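Local coordinates for protein metal-dependent hydrolase (Lactobacillus plantarum, PDB 2F6K) that probably acts as a metal-dependent decarboxylase of the amidohydrolase superfamily, related to the aminocarboxymuconate semialdehyde decarboxylase of tryptophan degradation, and binds manganese in the crystal, at residues A[248-251]-A[252-255]; A[292-296]-A[297-301]; A[64-67]-A[68-72]; A[16-19]-A[20-23]; A[85-88]-A[89-92]. All blocks are in the same frame, centred on the assembly; numbering follows the deposited sequence.

Contact 1: residues A[248-251]-A[252-255]; sequences QLPT and LMSL
Ser254 grips the carbonyl of Thr251 twice, and this polar pair closes off the short helix 248-252. Its hydroxyl OG donates to Thr251 O over 2.8 Å, lying in the carbonyl plane. The backbone N of Ser254 donates to the same Thr251 O over 3.1 Å but comes from well above that plane. The hydroxyl can do this because the first torsion (chi1 72°) sets OG between its own backbone N and carbonyl carbon, turned back toward the preceding residues. The same OG bonds to Arg247 NH1 of the second subunit.

Among the backbone bonds, Leu252 N to Gln248 O is nearly straight (3.1 Å, 169°). The bond from Met253 N to Leu249 O is 3.0 Å and more bent, with a weak second bond to Pro250 O. The spacing tightens from four residues to three as the helix ends.

The apolar side belongs to Leu249 and Met253, the latter present as selenomethionine. The two side chains cross at a slant, with Leu249 CD1 3.7 Å from Met253 CG, and the selenium atom SE lies beside the same leucine. A bend at chi3 (-58°) swings the terminal methyl back over Pro250, so that Met253 CE rests 3.3 Å from Pro250 CA, with CB further off. The same Leu249 CD1 meets Leu252 CD2 at 4.1 Å.

This helix end falls in the run from strand 237-239 to 261-262, last of the barrel: Leu252 and Met253 press on Leu261, Leu252 and Leu255 on Met233 of helix 229-235, and, across the interface, Thr251 on Thr251 of the second subunit.

Contact 2: residues A[292-296]-A[297-301]; sequences QKQAI and FYDNA
Phe297 N bonds to Lys293 O at 3.0 Å in the usual helical way, but just beyond it helix 290-306 widens into a pi-type turn. Gln294 O takes two donors, Tyr298 N at 3.0 Å and Asp299 N at 3.2 Å, reaching it from opposite faces of its carbonyl plane. Asn300 N then bonds to Ala295 O five residues back, on a lone pair, at 2.9 Å. One step further a water bridges Ile296 O and Ala301 N, 2.7 Å from the latter. The axes of the two short segments are inclined by 53°.

On the outer side, Gln294 CG lies 3.4 Å from Asp299 OD2, with the amide and carboxylate planes 76° apart. Asn300 has CG anti to its carbonyl carbon (chi1 -64°), which carries the amide back over Ala295, whose CB is 3.6 Å from ND2. That ND2 bonds to Leu261 O and Pro258 O, while OD1 accepts from Arg303 NH1. A leucine here would probably leave both carbonyls and the arginine without their amide partner.

Ile296 packs on Leu261 of strand 261-262, Ala301 on Ile4 and Phe6 of strand 3-9, and Phe297 meets Tyr263 edge-to-face.

Contact 3: residues A[64-67]-A[68-72]; sequences GDKA and ETIRL
Asp65 caps the start of helix 66-86 through a bond to Glu68. With CG anti to its own N (chi1 -175°), the carboxylate turns in over the first turn and OD1 receives Glu68 N at 3.0 Å. The bond is straight (167°), although the N-H meets OD1 from above the carboxylate plane. The cap also brings carbon against carbon, Asp65 CG lying 3.6 Å from Glu68 CB, and the two acidic side chains cross at about a right angle.

Glu68 is extended (chi1 -179°), which keeps the charged oxygens apart, Asp65 OD2 and Glu68 OE1 being 4.9 Å from each other. A water bridges the two residues, donating to Asp65 O at 2.7 Å and to Glu68 OE1 at 2.6 Å. The remaining oxygen, OE2, forms a salt bridge with Arg21 and probably a hydrogen bond with His22, a pairing that would favour the charged carboxylate despite the nearby aspartate.

Thr69 N bonds to Asp65 O at 2.9 Å as the helical pattern begins. Its OG1 bonds to Val61 O and lies 2.6 Å from a second water. On another side of the helix Lys66 and Ile70 run side by side in the same direction, the lysine fully stretched, with Lys66 CE 4.1 Å from Ile70 CD1.

Gly64 just ahead has backbone angles at which a side chain would strike the preceding carbonyl, and its own O bonds to Tyr190 OH of the third subunit. Leu72 rests on Ser14 and Ala18 of helix 13-22, and helix 66-86 itself connects strands 49-55 and 91-95.

Contact 4: residues A[16-19]-A[20-23]; sequences VEAL and KRHV
The imidazole of His22 and the guanidinium of Arg21 both turn back toward Ala18. The CG methylene of Arg21, not its guanidinium, sits over the centre of one face of the His22 ring, and His22 CD2 in turn lies toward the rim of one guanidinium face. Both meet the preceding turn obliquely: His22 CD2 is 3.5 Å from Ala18 O, and Arg21 CZ is 4.1 Å from Ala18 CA. A bend at chi3 (77°) folds the arginine down onto the helix. Arg21 NH2 forms a salt bridge with Glu68 OE2, His22 NE2 probably hydrogen-bonds to the same oxygen, and Phe63 stacks on the His22 ring.

Further round, Val16 and Lys20 lie side by side, touching through the valine CG1 and Lys20 CE, 4.1 Å apart. Leu19 CD2 touches Val23 CG2 at 4.3 Å. Bonds four residues apart run through all of this, from Lys20 N to Val16 O up to Val23 N to Leu19 O at 2.9 Å.

Val23 then leaves helical angles, so this is the final turn of an alpha-helix. Helix 13-22 follows strand 3-9, whose His7 and His9 bind manganese, the first strand of an amidohydrolase barrel.

Contact 5: residues A[85-88]-A[89-92]; sequences QQYP and DQLG
Tyr87 O takes two backbone donors from the far side of a type I beta turn, residues 87-90. Leu91 N reaches it almost straight (2.8 Å, 171°), close to the line of the carbonyl bond, while Gln90 N comes at 2.9 Å from well above the carbonyl plane. One oxygen thus holds the reversal that takes the chain from helix 66-86 into strand 91-95. A water straps the turn a second time, donating to Pro88 O at 2.8 Å and to Leu91 O at 2.6 Å.

Tyr87 also leads the packing. With CG anti to its carbonyl carbon (chi1 -54°), the phenol ring lies alongside Leu91, both side chains pointing the same way and Tyr87 CD1 4.1 Å from Leu91 CD1. Gln90 bends at chi2 and brings OE1 to the ring edge, in its plane, 4.0 Å from Tyr87 CD2; ring and amide are turned 75° apart.

The turn is the link between helix and strand in the beta-alpha-beta unit of strand 49-55, helix 66-86 and strand 91-95. Tyr87 rests on Gln38 and Leu41 of helix 37-46, Leu91 on Met44 of that helix and on Ser52 and Leu54 of strand 49-55, while Gly92 pairs with the latter two through its backbone.

The five contacts fall into two touching pairs and one separate turn. In contacts 3 and 4 one carboxylate of helix 66-86 ties down the end of helix 13-22: Glu68 OE2 lies 2.5 Å from Arg21 NH2, a salt bridge, and 2.8 Å from His22 NE2, a probable hydrogen bond. Contacts 1 and 2 meet where Leu249 CD2 lies 4.2 Å from Ile296 CD1. These pairs sit on opposite sides of the chain, the centres of contacts 1 and 3 being about 39 Å apart. Contact 5 closes the helix that contact 3 opens, about 27 Å between centres. None includes a manganese ligand; the side chains of Leu19 and Gln248 are about 12 and about 13 Å from the bound manganese, respectively.

Contact 1: residues A[248-251]-A[252-255]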
loop_
_atom_site.group_PDB
_atom_site.type_symbol
_atom_site.label_atom_id
_atom_site.label_comp_id
_atom_site.label_asym_id
_atom_site.label_seq_id
_atom_site.Cartn_x
_atom_site.Cartn_y
_atom_site.Cartn_z
ATOM N N GLN A 248 -20.300 20.086 11.783
ATOM C CA GLN A 248 -20.225 19.821 10.349
ATOM C C GLN A 248 -21.218 20.564 9.458
ATOM O O GLN A 248 -20.812 21.364 8.619
ATOM C CB GLN A 248 -20.346 18.323 10.082
ATOM C CG GLN A 248 -19.834 17.924 8.707
ATOM C CD GLN A 248 -20.109 16.475 8.379
ATOM O OE1 GLN A 248 -19.463 15.892 7.511
ATOM N NE2 GLN A 248 -21.078 15.885 9.070
ATOM N N LEU A 249 -22.509 20.296 9.622
ATOM C CA LEU A 249 -23.516 20.956 8.797
ATOM C C LEU A 249 -23.394 22.479 8.794
ATOM O O LEU A 249 -23.423 23.096 7.730
ATOM C CB LEU A 249 -24.923 20.542 9.223
ATOM C CG LEU A 249 -26.052 21.196 8.420
ATOM C CD1 LEU A 249 -25.723 21.189 6.933
ATOM C CD2 LEU A 249 -27.350 20.467 8.703
ATOM N N PRO A 250 -23.264 23.107 9.979
ATOM C CA PRO A 250 -23.134 24.571 10.031
ATOM C C PRO A 250 -21.965 25.094 9.178
ATOM O O PRO A 250 -22.083 26.135 8.524
ATOM C CB PRO A 250 -22.936 24.844 11.520
ATOM C CG PRO A 250 -23.809 23.788 12.147
ATOM C CD PRO A 250 -23.432 22.552 11.336
ATOM N N THR A 251 -20.841 24.379 9.184
ATOM C CA THR A 251 -19.697 24.810 8.393
ATOM C C THR A 251 -20.046 24.712 6.903
ATOM O O THR A 251 -19.811 25.651 6.134
ATOM C CB THR A 251 -18.444 23.950 8.687
ATOM O OG1 THR A 251 -18.031 24.144 10.046
ATOM C CG2 THR A 251 -17.297 24.348 7.769
ATOM N N LEU A 252 -20.631 23.583 6.517
ATOM C CA LEU A 252 -21.020 23.326 5.137
ATOM C C LEU A 252 -21.977 24.371 4.563
ATOM O O LEU A 252 -21.948 24.656 3.364
ATOM C CB LEU A 252 -21.672 21.945 5.032
ATOM C CG LEU A 252 -22.291 21.606 3.669
ATOM C CD1 LEU A 252 -21.191 21.401 2.641
ATOM C CD2 LEU A 252 -23.150 20.357 3.785
HETATM N N MSE A 253 -22.821 24.944 5.414
HETATM C CA MSE A 253 -23.793 25.926 4.952
HETATM C C MSE A 253 -23.191 27.267 4.553
HETATM O O MSE A 253 -23.867 28.095 3.938
HETATM C CB MSE A 253 -24.895 26.106 6.000
HETATM C CG MSE A 253 -25.680 24.815 6.225
HETATM SE SE MSE A 253 -27.140 24.926 7.484
HETATM C CE MSE A 253 -26.125 25.503 9.013
ATOM N N SER A 254 -21.926 27.482 4.889
ATOM C CA SER A 254 -21.274 28.722 4.495
ATOM C C SER A 254 -20.652 28.517 3.106
ATOM O O SER A 254 -20.095 29.450 2.519
ATOM C CB SER A 254 -20.180 29.095 5.497
ATOM O OG SER A 254 -19.068 28.227 5.376
ATOM N N LEU A 255 -20.755 27.290 2.590
ATOM C CA LEU A 255 -20.197 26.944 1.280
ATOM C C LEU A 255 -21.241 26.391 0.310
ATOM O O LEU A 255 -21.171 26.639 -0.891
ATOM C CB LEU A 255 -19.092 25.902 1.439
ATOM C CG LEU A 255 -17.799 26.284 2.151
ATOM C CD1 LEU A 255 -17.093 25.017 2.620
ATOM C CD2 LEU A 255 -16.910 27.082 1.219
#

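Contact 2: residues A[292-296]-A[297-301]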
loop_
_atom_site.group_PDB
_atom_site.type_symbol
_atom_site.label_atom_id
_atom_site.label_comp_id
_atom_site.label_asym_id
_atom_site.label_seq_id
_atom_site.Cartn_x
_atom_site.Cartn_y
_atom_site.Cartn_z
ATOM N N GLN A 292 -34.993 26.356 6.836
ATOM C CA GLN A 292 -33.910 25.451 6.480
ATOM C C GLN A 292 -34.277 24.001 6.811
ATOM O O GLN A 292 -33.969 23.086 6.041
ATOM C CB GLN A 292 -32.635 25.866 7.205
ATOM C CG GLN A 292 -32.271 27.311 6.940
ATOM C CD GLN A 292 -31.058 27.765 7.718
ATOM O OE1 GLN A 292 -30.988 27.606 8.946
ATOM N NE2 GLN A 292 -30.093 28.347 7.013
ATOM N N LYS A 293 -34.941 23.791 7.948
ATOM C CA LYS A 293 -35.357 22.444 8.323
ATOM C C LYS A 293 -36.339 21.891 7.296
ATOM O O LYS A 293 -36.288 20.716 6.954
ATOM C CB LYS A 293 -36.002 22.441 9.707
ATOM C CG LYS A 293 -35.051 22.880 10.800
ATOM C CD LYS A 293 -35.657 22.753 12.183
ATOM C CE LYS A 293 -34.698 23.302 13.225
ATOM N NZ LYS A 293 -35.175 23.123 14.621
ATOM N N GLN A 294 -37.225 22.749 6.805
ATOM C CA GLN A 294 -38.220 22.369 5.813
ATOM C C GLN A 294 -37.553 22.054 4.471
ATOM O O GLN A 294 -37.955 21.119 3.778
ATOM C CB GLN A 294 -39.210 23.520 5.637
ATOM C CG GLN A 294 -40.448 23.179 4.825
ATOM C CD GLN A 294 -41.260 22.033 5.425
ATOM O OE1 GLN A 294 -40.983 21.560 6.527
ATOM N NE2 GLN A 294 -42.270 21.583 4.693
ATOM N N ALA A 295 -36.539 22.840 4.113
ATOM C CA ALA A 295 -35.822 22.660 2.847
ATOM C C ALA A 295 -35.032 21.359 2.838
ATOM O O ALA A 295 -35.101 20.579 1.884
ATOM C CB ALA A 295 -34.876 23.833 2.610
ATOM N N ILE A 296 -34.289 21.141 3.915
ATOM C CA ILE A 296 -33.463 19.958 4.069
ATOM C C ILE A 296 -34.280 18.676 4.124
ATOM O O ILE A 296 -33.918 17.676 3.512
ATOM C CB ILE A 296 -32.604 20.068 5.343
ATOM C CG1 ILE A 296 -31.591 21.200 5.179
ATOM C CG2 ILE A 296 -31.898 18.746 5.618
ATOM C CD1 ILE A 296 -30.713 21.408 6.381
ATOM N N PHE A 297 -35.390 18.715 4.845
ATOM C CA PHE A 297 -36.250 17.547 4.987
ATOM C C PHE A 297 -37.137 17.217 3.791
ATOM O O PHE A 297 -37.437 16.045 3.547
ATOM C CB PHE A 297 -37.160 17.719 6.205
ATOM C CG PHE A 297 -36.520 17.341 7.504
ATOM C CD1 PHE A 297 -36.666 18.160 8.624
ATOM C CD2 PHE A 297 -35.800 16.155 7.621
ATOM C CE1 PHE A 297 -36.102 17.809 9.843
ATOM C CE2 PHE A 297 -35.228 15.789 8.837
ATOM C CZ PHE A 297 -35.380 16.620 9.952
ATOM N N TYR A 298 -37.565 18.233 3.046
ATOM C CA TYR A 298 -38.482 17.972 1.943
ATOM C C TYR A 298 -38.331 18.814 0.667
ATOM O O TYR A 298 -38.081 18.278 -0.412
ATOM C CB TYR A 298 -39.921 18.104 2.474
ATOM C CG TYR A 298 -40.990 17.662 1.512
ATOM C CD1 TYR A 298 -41.346 16.325 1.411
ATOM C CD2 TYR A 298 -41.633 18.580 0.677
ATOM C CE1 TYR A 298 -42.313 15.909 0.503
ATOM C CE2 TYR A 298 -42.599 18.172 -0.233
ATOM C CZ TYR A 298 -42.934 16.838 -0.315
ATOM O OH TYR A 298 -43.884 16.418 -1.218
ATOM N N ASP A 299 -38.485 20.126 0.789
ATOM C CA ASP A 299 -38.413 21.002 -0.378
ATOM C C ASP A 299 -37.265 20.756 -1.360
ATOM O O ASP A 299 -37.499 20.592 -2.556
ATOM C CB ASP A 299 -38.424 22.473 0.058
ATOM C CG ASP A 299 -39.690 22.846 0.839
ATOM O OD1 ASP A 299 -40.732 22.174 0.666
ATOM O OD2 ASP A 299 -39.647 23.822 1.619
ATOM N N ASN A 300 -36.029 20.728 -0.875
ATOM C CA ASN A 300 -34.903 20.515 -1.770
ATOM C C ASN A 300 -35.001 19.210 -2.555
ATOM O O ASN A 300 -34.818 19.208 -3.775
ATOM C CB ASN A 300 -33.591 20.591 -0.993
ATOM C CG ASN A 300 -33.357 21.971 -0.413
ATOM O OD1 ASN A 300 -33.976 22.939 -0.852
ATOM N ND2 ASN A 300 -32.462 22.074 0.565
ATOM N N ALA A 301 -35.298 18.109 -1.871
ATOM C CA ALA A 301 -35.431 16.821 -2.544
ATOM C C ALA A 301 -36.544 16.910 -3.585
ATOM O O ALA A 301 -36.349 16.598 -4.763
ATOM C CB ALA A 301 -35.760 15.733 -1.533
HETATM O O HOH W 1 -34.930 17.820 0.754
#

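Contact 3: residues A[64-67]-A[68-72]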
loop_
_atom_site.group_PDB
_atom_site.type_symbol
_atom_site.label_atom_id
_atom_site.label_comp_id
_atom_site.label_asym_id
_atom_site.label_seq_id
_atom_site.Cartn_x
_atom_site.Cartn_y
_atom_site.Cartn_z
ATOM N N GLY A 64 -13.568 -8.837 -8.365
ATOM C CA GLY A 64 -12.560 -9.409 -9.240
ATOM C C GLY A 64 -13.116 -10.303 -10.332
ATOM O O GLY A 64 -12.376 -10.765 -11.204
ATOM N N ASP A 65 -14.417 -10.555 -10.287
ATOM C CA ASP A 65 -15.079 -11.389 -11.289
ATOM C C ASP A 65 -16.069 -10.500 -12.064
ATOM O O ASP A 65 -17.102 -10.083 -11.533
ATOM C CB ASP A 65 -15.822 -12.539 -10.593
ATOM C CG ASP A 65 -16.442 -13.525 -11.569
ATOM O OD1 ASP A 65 -17.010 -13.099 -12.598
ATOM O OD2 ASP A 65 -16.379 -14.738 -11.293
ATOM N N LYS A 66 -15.749 -10.219 -13.323
ATOM C CA LYS A 66 -16.591 -9.372 -14.165
ATOM C C LYS A 66 -18.027 -9.859 -14.319
ATOM O O LYS A 66 -18.972 -9.104 -14.075
ATOM C CB LYS A 66 -15.977 -9.217 -15.551
ATOM C CG LYS A 66 -16.751 -8.263 -16.433
ATOM C CD LYS A 66 -16.089 -8.094 -17.784
ATOM C CE LYS A 66 -16.953 -7.245 -18.697
ATOM N NZ LYS A 66 -16.508 -7.351 -20.108
ATOM N N ALA A 67 -18.202 -11.107 -14.735
ATOM C CA ALA A 67 -19.552 -11.645 -14.907
ATOM C C ALA A 67 -20.367 -11.519 -13.621
ATOM O O ALA A 67 -21.551 -11.166 -13.656
ATOM C CB ALA A 67 -19.489 -13.104 -15.338
ATOM N N GLU A 68 -19.735 -11.814 -12.489
ATOM C CA GLU A 68 -20.411 -11.729 -11.200
ATOM C C GLU A 68 -20.793 -10.280 -10.868
ATOM O O GLU A 68 -21.884 -10.018 -10.352
ATOM C CB GLU A 68 -19.520 -12.293 -10.090
ATOM C CG GLU A 68 -20.160 -12.251 -8.717
ATOM C CD GLU A 68 -19.178 -12.554 -7.608
ATOM O OE1 GLU A 68 -18.084 -11.952 -7.602
ATOM O OE2 GLU A 68 -19.506 -13.384 -6.736
ATOM N N THR A 69 -19.890 -9.347 -11.149
ATOM C CA THR A 69 -20.160 -7.937 -10.892
ATOM C C THR A 69 -21.382 -7.485 -11.698
ATOM O O THR A 69 -22.275 -6.811 -11.182
ATOM C CB THR A 69 -18.953 -7.055 -11.294
ATOM O OG1 THR A 69 -17.837 -7.353 -10.447
ATOM C CG2 THR A 69 -19.307 -5.576 -11.177
ATOM N N ILE A 70 -21.418 -7.861 -12.968
ATOM C CA ILE A 70 -22.520 -7.493 -13.840
ATOM C C ILE A 70 -23.829 -8.153 -13.410
ATOM O O ILE A 70 -24.913 -7.589 -13.565
ATOM C CB ILE A 70 -22.199 -7.884 -15.294
ATOM C CG1 ILE A 70 -21.127 -6.939 -15.837
ATOM C CG2 ILE A 70 -23.449 -7.818 -16.151
ATOM C CD1 ILE A 70 -20.748 -7.172 -17.278
ATOM N N ARG A 71 -23.714 -9.354 -12.865
ATOM C CA ARG A 71 -24.868 -10.113 -12.418
ATOM C C ARG A 71 -25.408 -9.501 -11.121
ATOM O O ARG A 71 -26.617 -9.341 -10.951
ATOM C CB ARG A 71 -24.434 -11.569 -12.213
ATOM C CG ARG A 71 -25.543 -12.572 -12.006
ATOM C CD ARG A 71 -24.976 -13.983 -11.933
ATOM N NE ARG A 71 -24.044 -14.161 -10.817
ATOM C CZ ARG A 71 -24.343 -13.952 -9.534
ATOM N NH1 ARG A 71 -25.562 -13.550 -9.179
ATOM N NH2 ARG A 71 -23.420 -14.153 -8.600
ATOM N N LEU A 72 -24.507 -9.134 -10.216
ATOM C CA LEU A 72 -24.908 -8.553 -8.943
ATOM C C LEU A 72 -25.562 -7.197 -9.134
ATOM O O LEU A 72 -26.566 -6.888 -8.489
ATOM C CB LEU A 72 -23.703 -8.438 -8.009
ATOM C CG LEU A 72 -23.206 -9.789 -7.476
ATOM C CD1 LEU A 72 -21.953 -9.590 -6.626
ATOM C CD2 LEU A 72 -24.310 -10.447 -6.653
HETATM O O HOH W 2 -15.268 -7.527 -11.014
HETATM O O HOH W 3 -17.010 -9.902 -8.802
#

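Contact 4: residues A[16-19]-A[20-23]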
loop_
_atom_site.group_PDB
_atom_site.type_symbol
_atom_site.label_atom_id
_atom_site.label_comp_id
_atom_site.label_asym_id
_atom_site.label_seq_id
_atom_site.Cartn_x
_atom_site.Cartn_y
_atom_site.Cartn_z
ATOM N N VAL A 16 -25.979 -10.026 -0.297
ATOM C CA VAL A 16 -25.648 -10.525 1.033
ATOM C C VAL A 16 -24.808 -11.799 0.920
ATOM O O VAL A 16 -23.826 -11.972 1.643
ATOM C CB VAL A 16 -26.934 -10.838 1.847
ATOM C CG1 VAL A 16 -26.588 -11.576 3.128
ATOM C CG2 VAL A 16 -27.665 -9.545 2.178
ATOM N N GLU A 17 -25.192 -12.690 0.007
ATOM C CA GLU A 17 -24.450 -13.934 -0.173
ATOM C C GLU A 17 -23.064 -13.643 -0.729
ATOM O O GLU A 17 -22.103 -14.347 -0.422
ATOM C CB GLU A 17 -25.199 -14.884 -1.108
ATOM C CG GLU A 17 -26.658 -15.060 -0.726
ATOM C CD GLU A 17 -27.321 -16.251 -1.400
ATOM O OE1 GLU A 17 -27.010 -16.533 -2.581
ATOM O OE2 GLU A 17 -28.168 -16.899 -0.745
ATOM N N ALA A 18 -22.959 -12.601 -1.547
ATOM C CA ALA A 18 -21.673 -12.233 -2.118
ATOM C C ALA A 18 -20.757 -11.690 -1.015
ATOM O O ALA A 18 -19.543 -11.911 -1.035
ATOM C CB ALA A 18 -21.864 -11.183 -3.221
ATOM N N LEU A 19 -21.337 -10.981 -0.050
ATOM C CA LEU A 19 -20.537 -10.434 1.035
ATOM C C LEU A 19 -19.982 -11.556 1.899
ATOM O O LEU A 19 -18.799 -11.541 2.248
ATOM C CB LEU A 19 -21.356 -9.462 1.896
ATOM C CG LEU A 19 -21.718 -8.103 1.280
ATOM C CD1 LEU A 19 -22.579 -7.306 2.246
ATOM C CD2 LEU A 19 -20.449 -7.342 0.940
ATOM N N LYS A 20 -20.814 -12.534 2.242
ATOM C CA LYS A 20 -20.336 -13.642 3.065
ATOM C C LYS A 20 -19.260 -14.445 2.335
ATOM O O LYS A 20 -18.257 -14.856 2.918
ATOM C CB LYS A 20 -21.487 -14.578 3.446
ATOM C CG LYS A 20 -22.514 -13.954 4.365
ATOM C CD LYS A 20 -23.603 -14.958 4.753
ATOM C CE LYS A 20 -24.732 -14.284 5.547
ATOM N NZ LYS A 20 -24.229 -13.553 6.754
ATOM N N ARG A 21 -19.473 -14.650 1.047
ATOM C CA ARG A 21 -18.553 -15.422 0.235
ATOM C C ARG A 21 -17.195 -14.762 -0.042
ATOM O O ARG A 21 -16.175 -15.446 -0.061
ATOM C CB ARG A 21 -19.250 -15.787 -1.086
ATOM C CG ARG A 21 -18.430 -16.643 -2.040
ATOM C CD ARG A 21 -19.283 -17.287 -3.149
ATOM N NE ARG A 21 -19.651 -16.372 -4.231
ATOM C CZ ARG A 21 -20.740 -15.603 -4.249
ATOM N NH1 ARG A 21 -21.597 -15.623 -3.237
ATOM N NH2 ARG A 21 -20.982 -14.816 -5.291
ATOM N N HIS A 22 -17.169 -13.443 -0.225
ATOM C CA HIS A 22 -15.913 -12.759 -0.558
ATOM C C HIS A 22 -15.246 -11.909 0.521
ATOM O O HIS A 22 -14.053 -11.624 0.439
ATOM C CB HIS A 22 -16.108 -11.880 -1.804
ATOM C CG HIS A 22 -16.495 -12.642 -3.033
ATOM N ND1 HIS A 22 -15.715 -13.647 -3.565
ATOM C CD2 HIS A 22 -17.586 -12.551 -3.832
ATOM C CE1 HIS A 22 -16.308 -14.143 -4.637
ATOM N NE2 HIS A 22 -17.446 -13.495 -4.822
ATOM N N VAL A 23 -15.998 -11.484 1.523
ATOM C CA VAL A 23 -15.405 -10.655 2.557
ATOM C C VAL A 23 -15.311 -11.391 3.884
ATOM O O VAL A 23 -16.324 -11.811 4.444
ATOM C CB VAL A 23 -16.221 -9.360 2.761
ATOM C CG1 VAL A 23 -15.574 -8.499 3.830
ATOM C CG2 VAL A 23 -16.325 -8.594 1.451
#

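Contact 5: residues A[85-88]-A[89-92]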
loop_
_atom_site.group_PDB
_atom_site.type_symbol
_atom_site.label_atom_id
_atom_site.label_comp_id
_atom_site.label_asym_id
_atom_site.label_seq_id
_atom_site.Cartn_x
_atom_site.Cartn_y
_atom_site.Cartn_z
ATOM N N GLN A 85 -42.020 -0.332 -8.220
ATOM C CA GLN A 85 -43.293 -0.721 -8.815
ATOM C C GLN A 85 -44.271 -1.225 -7.760
ATOM O O GLN A 85 -45.475 -1.094 -7.914
ATOM C CB GLN A 85 -43.092 -1.809 -9.876
ATOM C CG GLN A 85 -42.365 -1.338 -11.122
ATOM C CD GLN A 85 -42.007 -2.480 -12.061
ATOM O OE1 GLN A 85 -41.403 -2.265 -13.112
ATOM N NE2 GLN A 85 -42.376 -3.704 -11.683
ATOM N N GLN A 86 -43.752 -1.805 -6.687
ATOM C CA GLN A 86 -44.611 -2.317 -5.635
ATOM C C GLN A 86 -45.050 -1.208 -4.668
ATOM O O GLN A 86 -46.153 -1.250 -4.125
ATOM C CB GLN A 86 -43.880 -3.428 -4.890
ATOM C CG GLN A 86 -44.788 -4.248 -3.991
ATOM C CD GLN A 86 -44.085 -5.446 -3.349
ATOM O OE1 GLN A 86 -42.933 -5.758 -3.667
ATOM N NE2 GLN A 86 -44.788 -6.127 -2.446
ATOM N N TYR A 87 -44.186 -0.217 -4.453
ATOM C CA TYR A 87 -44.515 0.898 -3.567
ATOM C C TYR A 87 -44.189 2.226 -4.246
ATOM O O TYR A 87 -43.357 2.996 -3.768
ATOM C CB TYR A 87 -43.739 0.788 -2.257
ATOM C CG TYR A 87 -43.923 -0.533 -1.557
ATOM C CD1 TYR A 87 -43.148 -1.632 -1.902
ATOM C CD2 TYR A 87 -44.904 -0.696 -0.581
ATOM C CE1 TYR A 87 -43.343 -2.869 -1.297
ATOM C CE2 TYR A 87 -45.114 -1.935 0.035
ATOM C CZ TYR A 87 -44.328 -3.016 -0.333
ATOM O OH TYR A 87 -44.520 -4.253 0.239
ATOM N N PRO A 88 -44.865 2.516 -5.365
ATOM C CA PRO A 88 -44.666 3.746 -6.142
ATOM C C PRO A 88 -44.639 5.021 -5.302
ATOM O O PRO A 88 -43.897 5.955 -5.600
ATOM C CB PRO A 88 -45.849 3.740 -7.115
ATOM C CG PRO A 88 -46.178 2.277 -7.259
ATOM C CD PRO A 88 -46.053 1.785 -5.842
ATOM N N ASP A 89 -45.447 5.060 -4.251
ATOM C CA ASP A 89 -45.506 6.245 -3.420
ATOM C C ASP A 89 -44.544 6.304 -2.238
ATOM O O ASP A 89 -44.364 7.372 -1.663
ATOM C CB ASP A 89 -46.936 6.455 -2.934
ATOM C CG ASP A 89 -47.918 6.641 -4.087
ATOM O OD1 ASP A 89 -47.693 7.552 -4.922
ATOM O OD2 ASP A 89 -48.910 5.876 -4.155
ATOM N N GLN A 90 -43.929 5.180 -1.875
ATOM C CA GLN A 90 -42.988 5.165 -0.755
ATOM C C GLN A 90 -41.541 4.959 -1.176
ATOM O O GLN A 90 -40.636 5.557 -0.593
ATOM C CB GLN A 90 -43.327 4.062 0.253
ATOM C CG GLN A 90 -44.505 4.334 1.149
ATOM C CD GLN A 90 -45.813 4.155 0.442
ATOM O OE1 GLN A 90 -46.116 3.075 -0.064
ATOM N NE2 GLN A 90 -46.604 5.216 0.396
ATOM N N LEU A 91 -41.319 4.125 -2.190
ATOM C CA LEU A 91 -39.961 3.818 -2.609
ATOM C C LEU A 91 -39.542 4.070 -4.050
ATOM O O LEU A 91 -40.255 3.743 -4.997
ATOM C CB LEU A 91 -39.671 2.356 -2.294
ATOM C CG LEU A 91 -40.002 1.870 -0.889
ATOM C CD1 LEU A 91 -39.736 0.379 -0.797
ATOM C CD2 LEU A 91 -39.167 2.631 0.118
ATOM N N GLY A 92 -38.348 4.631 -4.185
ATOM C CA GLY A 92 -37.748 4.888 -5.479
ATOM C C GLY A 92 -36.342 4.311 -5.368
ATOM O O GLY A 92 -35.977 3.754 -4.326
HETATM O O HOH W 4 -41.458 5.272 -6.796
#